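Local coordinates for phage-like element PBSX protein XepA (Bacillus subtilis, PDB 6IA5), which is of unknown function, does not seem to take part in host cell lysis, and assembles as a pentamer of beta-rich subunits, at residues F8-D11 with K15-A18; V65-V70 with R117-R122. All coordinates share one frame; numbering follows the deposited sequence.

Contact 1: residues F8-D11 with K15-A18; sequences FPLD and KAGA
A hairpin-like loop near the N-terminus, ahead of strand 20-22, is closed by a single antiparallel bridge between Leu10 and Ala16, a non-hydrogen-bonded pair whose CA atoms lie 4.3 Å apart. Backbone bonds flank the pair. Asp11 N donates to Lys15 O at 2.8 Å; on the other flank Gly17 N reaches Pro9 O at a longer 3.3 Å. One water reinforces the bridge by donating to both carbonyls, Pro9 O at 2.7 Å and Lys15 O.

The turn end is held by Asp11. Its chi1 of 83° folds the carboxylate back over the turn, where OD1 takes Lys15 N at 2.8 Å. The N-H comes from above the carboxylate, 37° out of its plane, and Ala13 N adds a weak bond to the same oxygen, so two N-H groups of the loop, one weakly bound, share OD1. From the Leu10 side chain, CD2 comes 3.7 Å from Ala16 CB. At the open end the Phe8 ring is turned obliquely to Ala18, with CE1 3.7 Å from Ala18 CB, while Phe8 CB rests near Gly17 O.

The loop also belongs to the pentamer interface: Asp11 OD2 accepts Phe8 N of the second subunit, and the equivalent bond runs from Phe8 N to Asp11 OD2 of the third subunit, whose Phe29 meets the Phe8 ring edge-to-face. The Asp11 and Lys15 side chains extend alongside one another in a common direction, yet their charged ends do not touch; a second water spans them, donating to Asp11 OD2 at 2.7 Å and accepting from Lys15 NZ.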
loop_
_atom_site.group_PDB
_atom_site.type_symbol
_atom_site.label_atom_id
_atom_site.label_comp_id
_atom_site.label_asym_id
_atom_site.label_seq_id
_atom_site.Cartn_x
_atom_site.Cartn_y
_atom_site.Cartn_z
ATOM N N PHE E 8 30.394 23.478 25.539
ATOM C CA PHE E 8 29.520 22.544 26.225
ATOM C C PHE E 8 28.897 23.216 27.445
ATOM O O PHE E 8 29.599 23.860 28.211
ATOM C CB PHE E 8 30.284 21.283 26.614
ATOM C CG PHE E 8 30.771 20.477 25.433
ATOM C CD1 PHE E 8 29.979 20.294 24.295
ATOM C CD2 PHE E 8 31.999 19.845 25.493
ATOM C CE1 PHE E 8 30.435 19.527 23.235
ATOM C CE2 PHE E 8 32.461 19.084 24.423
ATOM C CZ PHE E 8 31.683 18.939 23.288
ATOM N N PRO E 9 27.571 23.089 27.670
ATOM C CA PRO E 9 26.966 23.598 28.908
ATOM C C PRO E 9 27.442 22.753 30.089
ATOM O O PRO E 9 27.963 21.646 29.902
ATOM C CB PRO E 9 25.451 23.394 28.687
ATOM C CG PRO E 9 25.411 22.221 27.699
ATOM C CD PRO E 9 26.596 22.431 26.770
ATOM N N LEU E 10 27.266 23.285 31.303
ATOM C CA LEU E 10 27.645 22.593 32.530
ATOM C C LEU E 10 26.355 22.229 33.253
ATOM O O LEU E 10 25.404 22.999 33.197
ATOM C CB LEU E 10 28.476 23.548 33.411
ATOM C CG LEU E 10 29.737 24.165 32.803
ATOM C CD1 LEU E 10 30.437 25.057 33.824
ATOM C CD2 LEU E 10 30.704 23.104 32.317
ATOM N N ASP E 11 26.335 21.078 33.933
ATOM C CA ASP E 11 25.190 20.741 34.762
ATOM C C ASP E 11 25.268 21.511 36.085
ATOM O O ASP E 11 26.161 22.338 36.283
ATOM C CB ASP E 11 25.051 19.223 34.946
ATOM C CG ASP E 11 25.924 18.630 36.038
ATOM O OD1 ASP E 11 26.913 19.300 36.440
ATOM O OD2 ASP E 11 25.618 17.489 36.476
ATOM N N LYS E 15 29.508 19.957 35.808
ATOM C CA LYS E 15 30.047 18.974 34.869
ATOM C C LYS E 15 29.615 19.281 33.432
ATOM O O LYS E 15 28.428 19.457 33.148
ATOM C CB LYS E 15 29.641 17.556 35.284
ATOM C CG LYS E 15 30.183 17.141 36.646
ATOM C CD LYS E 15 30.594 15.703 36.815
ATOM C CE LYS E 15 30.758 15.350 38.280
ATOM N NZ LYS E 15 29.479 15.583 38.991
ATOM N N ALA E 16 30.609 19.382 32.534
ATOM C CA ALA E 16 30.394 19.645 31.116
ATOM C C ALA E 16 29.845 18.378 30.458
ATOM O O ALA E 16 30.189 17.269 30.859
ATOM C CB ALA E 16 31.685 20.062 30.449
ATOM N N GLY E 17 28.985 18.551 29.450
ATOM C CA GLY E 17 28.454 17.431 28.682
ATOM C C GLY E 17 28.009 17.936 27.307
ATOM O O GLY E 17 27.651 19.114 27.169
ATOM N N ALA E 18 28.033 17.037 26.304
ATOM C CA ALA E 18 27.585 17.411 24.974
ATOM C C ALA E 18 26.063 17.286 24.875
ATOM O O ALA E 18 25.556 16.481 24.098
ATOM C CB ALA E 18 28.309 16.587 23.933
HETATM O O HOH W 1 26.489 19.611 30.865
HETATM O O HOH W 2 26.503 15.610 38.163
#

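Contact 2: residues V65-V70 with R117-R122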
loop_
_atom_site.group_PDB
_atom_site.type_symbol
_atom_site.label_atom_id
_atom_site.label_comp_id
_atom_site.label_asym_id
_atom_site.label_seq_id
_atom_site.Cartn_x
_atom_site.Cartn_y
_atom_site.Cartn_z
ATOM N N VAL E 65 33.711 0.142 10.553
ATOM C CA VAL E 65 32.443 0.665 10.078
ATOM C C VAL E 65 32.246 0.154 8.655
ATOM O O VAL E 65 33.049 0.462 7.781
ATOM C CB VAL E 65 32.400 2.202 10.141
ATOM C CG1 VAL E 65 31.083 2.749 9.590
ATOM C CG2 VAL E 65 32.644 2.677 11.559
ATOM N N LEU E 66 31.192 -0.641 8.440
ATOM C CA LEU E 66 31.035 -1.235 7.124
ATOM C C LEU E 66 30.229 -0.286 6.236
ATOM O O LEU E 66 29.012 -0.211 6.355
ATOM C CB LEU E 66 30.464 -2.652 7.208
ATOM C CG LEU E 66 30.991 -3.463 6.028
ATOM C CD1 LEU E 66 31.751 -4.706 6.381
ATOM C CD2 LEU E 66 30.037 -3.469 4.848
ATOM N N ILE E 67 30.928 0.420 5.337
ATOM C CA ILE E 67 30.304 1.428 4.491
ATOM C C ILE E 67 29.337 0.757 3.520
ATOM O O ILE E 67 29.737 -0.133 2.773
ATOM C CB ILE E 67 31.354 2.289 3.750
ATOM C CG1 ILE E 67 32.366 2.942 4.704
ATOM C CG2 ILE E 67 30.666 3.327 2.884
ATOM C CD1 ILE E 67 31.726 3.695 5.864
ATOM N N SER E 68 28.070 1.217 3.514
ATOM C CA SER E 68 27.044 0.653 2.641
ATOM C C SER E 68 26.695 1.594 1.483
ATOM O O SER E 68 26.174 1.140 0.467
ATOM C CB SER E 68 25.813 0.315 3.456
ATOM O OG SER E 68 25.294 1.528 3.997
ATOM N N LYS E 69 26.933 2.904 1.647
ATOM C CA LYS E 69 26.420 3.872 0.674
ATOM C C LYS E 69 27.241 5.153 0.739
ATOM O O LYS E 69 27.929 5.427 1.731
ATOM C CB LYS E 69 24.940 4.217 0.957
ATOM C CG LYS E 69 24.659 4.817 2.327
ATOM C CD LYS E 69 23.157 5.085 2.564
ATOM C CE LYS E 69 22.910 5.779 3.885
ATOM N NZ LYS E 69 21.459 5.912 4.191
ATOM N N VAL E 70 27.151 5.953 -0.329
ATOM C CA VAL E 70 27.969 7.145 -0.439
ATOM C C VAL E 70 27.172 8.210 -1.176
ATOM O O VAL E 70 26.326 7.893 -2.014
ATOM C CB VAL E 70 29.327 6.845 -1.128
ATOM C CG1 VAL E 70 29.183 6.418 -2.581
ATOM C CG2 VAL E 70 30.295 8.026 -1.019
ATOM N N ARG E 117 34.197 -3.696 -3.448
ATOM C CA ARG E 117 34.939 -3.479 -2.222
ATOM C C ARG E 117 35.347 -2.010 -2.022
ATOM O O ARG E 117 35.354 -1.527 -0.892
ATOM C CB ARG E 117 36.121 -4.442 -2.150
ATOM C CG ARG E 117 36.935 -4.255 -0.881
ATOM C CD ARG E 117 37.911 -5.393 -0.692
ATOM N NE ARG E 117 38.717 -5.010 0.450
ATOM C CZ ARG E 117 39.678 -5.760 0.975
ATOM N NH1 ARG E 117 39.997 -6.916 0.428
ATOM N NH2 ARG E 117 40.327 -5.340 2.043
ATOM N N TYR E 118 35.702 -1.307 -3.104
ATOM C CA TYR E 118 36.296 0.022 -3.024
ATOM C C TYR E 118 35.413 1.019 -3.763
ATOM O O TYR E 118 34.830 0.674 -4.795
ATOM C CB TYR E 118 37.684 0.040 -3.688
ATOM C CG TYR E 118 38.660 -0.933 -3.078
ATOM C CD1 TYR E 118 39.427 -0.573 -1.980
ATOM C CD2 TYR E 118 38.790 -2.223 -3.574
ATOM C CE1 TYR E 118 40.314 -1.466 -1.397
ATOM C CE2 TYR E 118 39.667 -3.128 -3.003
ATOM C CZ TYR E 118 40.437 -2.738 -1.920
ATOM O OH TYR E 118 41.306 -3.610 -1.342
ATOM N N TYR E 119 35.345 2.247 -3.232
ATOM C CA TYR E 119 34.624 3.334 -3.881
ATOM C C TYR E 119 35.570 4.527 -4.017
ATOM O O TYR E 119 36.556 4.618 -3.278
ATOM C CB TYR E 119 33.341 3.702 -3.110
ATOM C CG TYR E 119 33.549 4.136 -1.680
ATOM C CD1 TYR E 119 33.657 3.197 -0.656
ATOM C CD2 TYR E 119 33.654 5.481 -1.338
ATOM C CE1 TYR E 119 33.871 3.579 0.660
ATOM C CE2 TYR E 119 33.848 5.876 -0.018
ATOM C CZ TYR E 119 33.957 4.923 0.982
ATOM O OH TYR E 119 34.190 5.316 2.270
ATOM N N ARG E 120 35.242 5.448 -4.944
ATOM C CA ARG E 120 35.953 6.711 -5.023
ATOM C C ARG E 120 35.089 7.718 -5.769
ATOM O O ARG E 120 34.173 7.337 -6.509
ATOM C CB ARG E 120 37.276 6.540 -5.798
ATOM C CG ARG E 120 37.081 6.455 -7.307
ATOM C CD ARG E 120 38.420 6.355 -8.038
ATOM N NE ARG E 120 38.200 6.269 -9.475
ATOM C CZ ARG E 120 39.164 6.035 -10.367
ATOM N NH1 ARG E 120 40.415 5.914 -9.966
ATOM N NH2 ARG E 120 38.873 5.903 -11.652
ATOM N N PHE E 121 35.396 8.999 -5.540
ATOM C CA PHE E 121 34.923 10.073 -6.387
ATOM C C PHE E 121 36.041 10.419 -7.368
ATOM O O PHE E 121 37.218 10.428 -7.003
ATOM C CB PHE E 121 34.595 11.316 -5.552
ATOM C CG PHE E 121 33.316 11.231 -4.748
ATOM C CD1 PHE E 121 32.566 10.058 -4.704
ATOM C CD2 PHE E 121 32.871 12.329 -4.028
ATOM C CE1 PHE E 121 31.395 9.987 -3.949
ATOM C CE2 PHE E 121 31.710 12.250 -3.265
ATOM C CZ PHE E 121 30.978 11.086 -3.223
ATOM N N ARG E 122 35.637 10.710 -8.605
ATOM C CA ARG E 122 36.529 11.251 -9.617
ATOM C C ARG E 122 35.800 12.428 -10.254
ATOM O O ARG E 122 34.685 12.279 -10.750
ATOM C CB ARG E 122 36.925 10.155 -10.621
ATOM C CG ARG E 122 37.872 10.614 -11.724
ATOM C CD ARG E 122 38.353 9.467 -12.617
ATOM N NE ARG E 122 37.257 8.780 -13.294
ATOM C CZ ARG E 122 36.659 9.177 -14.420
ATOM N NH1 ARG E 122 37.103 10.232 -15.086
ATOM N NH2 ARG E 122 35.595 8.537 -14.872
#
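Ile67 O accepts a hydrogen bond from Arg61 NE, which fixes the backbone just where the Ile67 side chain turns in to meet Tyr119. This is the inside of a beta sandwich, and the two segments meet here through van der Waals packing of side chains. Ile67 and Tyr119 cross at about a right angle: CG2 lies 3.9 Å from Tyr119 CE1, and CG1 is equally far from Tyr119 OH. A chi1 near +60° (59°) swings the Tyr119 ring toward the opposite sheet. Val70 meets the rings mainly through CG2. This methyl, anti to the backbone N, stands 3.7 Å from Phe121 CE1 and reaches less closely to Tyr119 CD2, at 4.2 Å, so it bridges the two rings, oblique to both. Phe121 N is fixed in turn by Gln56 OE1. Arg120, between the two aromatics in sequence, has its CB directed away and forms a salt bridge with Glu85. Strand 69-76 lies in one four-stranded antiparallel sheet and strand 118-125 in the other; Val139 and Gln137 of strand 133-140 flank the contact on the first, and Leu82 and Ile84 of strand 80-87 on the second.

In the fold
The two contacts lie on the same side of the chain's centre but do not meet: their centres are 35 Å apart and their nearest atoms about 19 Å. Contact 1 brings together two segments four residues apart in a loop near the N-terminus, is partly buried, and works through backbone hydrogen bonds, a carboxylate and waters. Contact 2 joins segments 47 residues apart in sequence and is wholly buried, packing aliphatic branches against aromatic rings between two sheets. Pentamer assembly reaches both, since each touches the third subunit. In 8-11 with 15-18 the touching residues themselves bond to neighbours, whereas in 65-70 with 117-122 the flanking Leu66 and Lys69 do so and Arg117 makes a cation-pi contact.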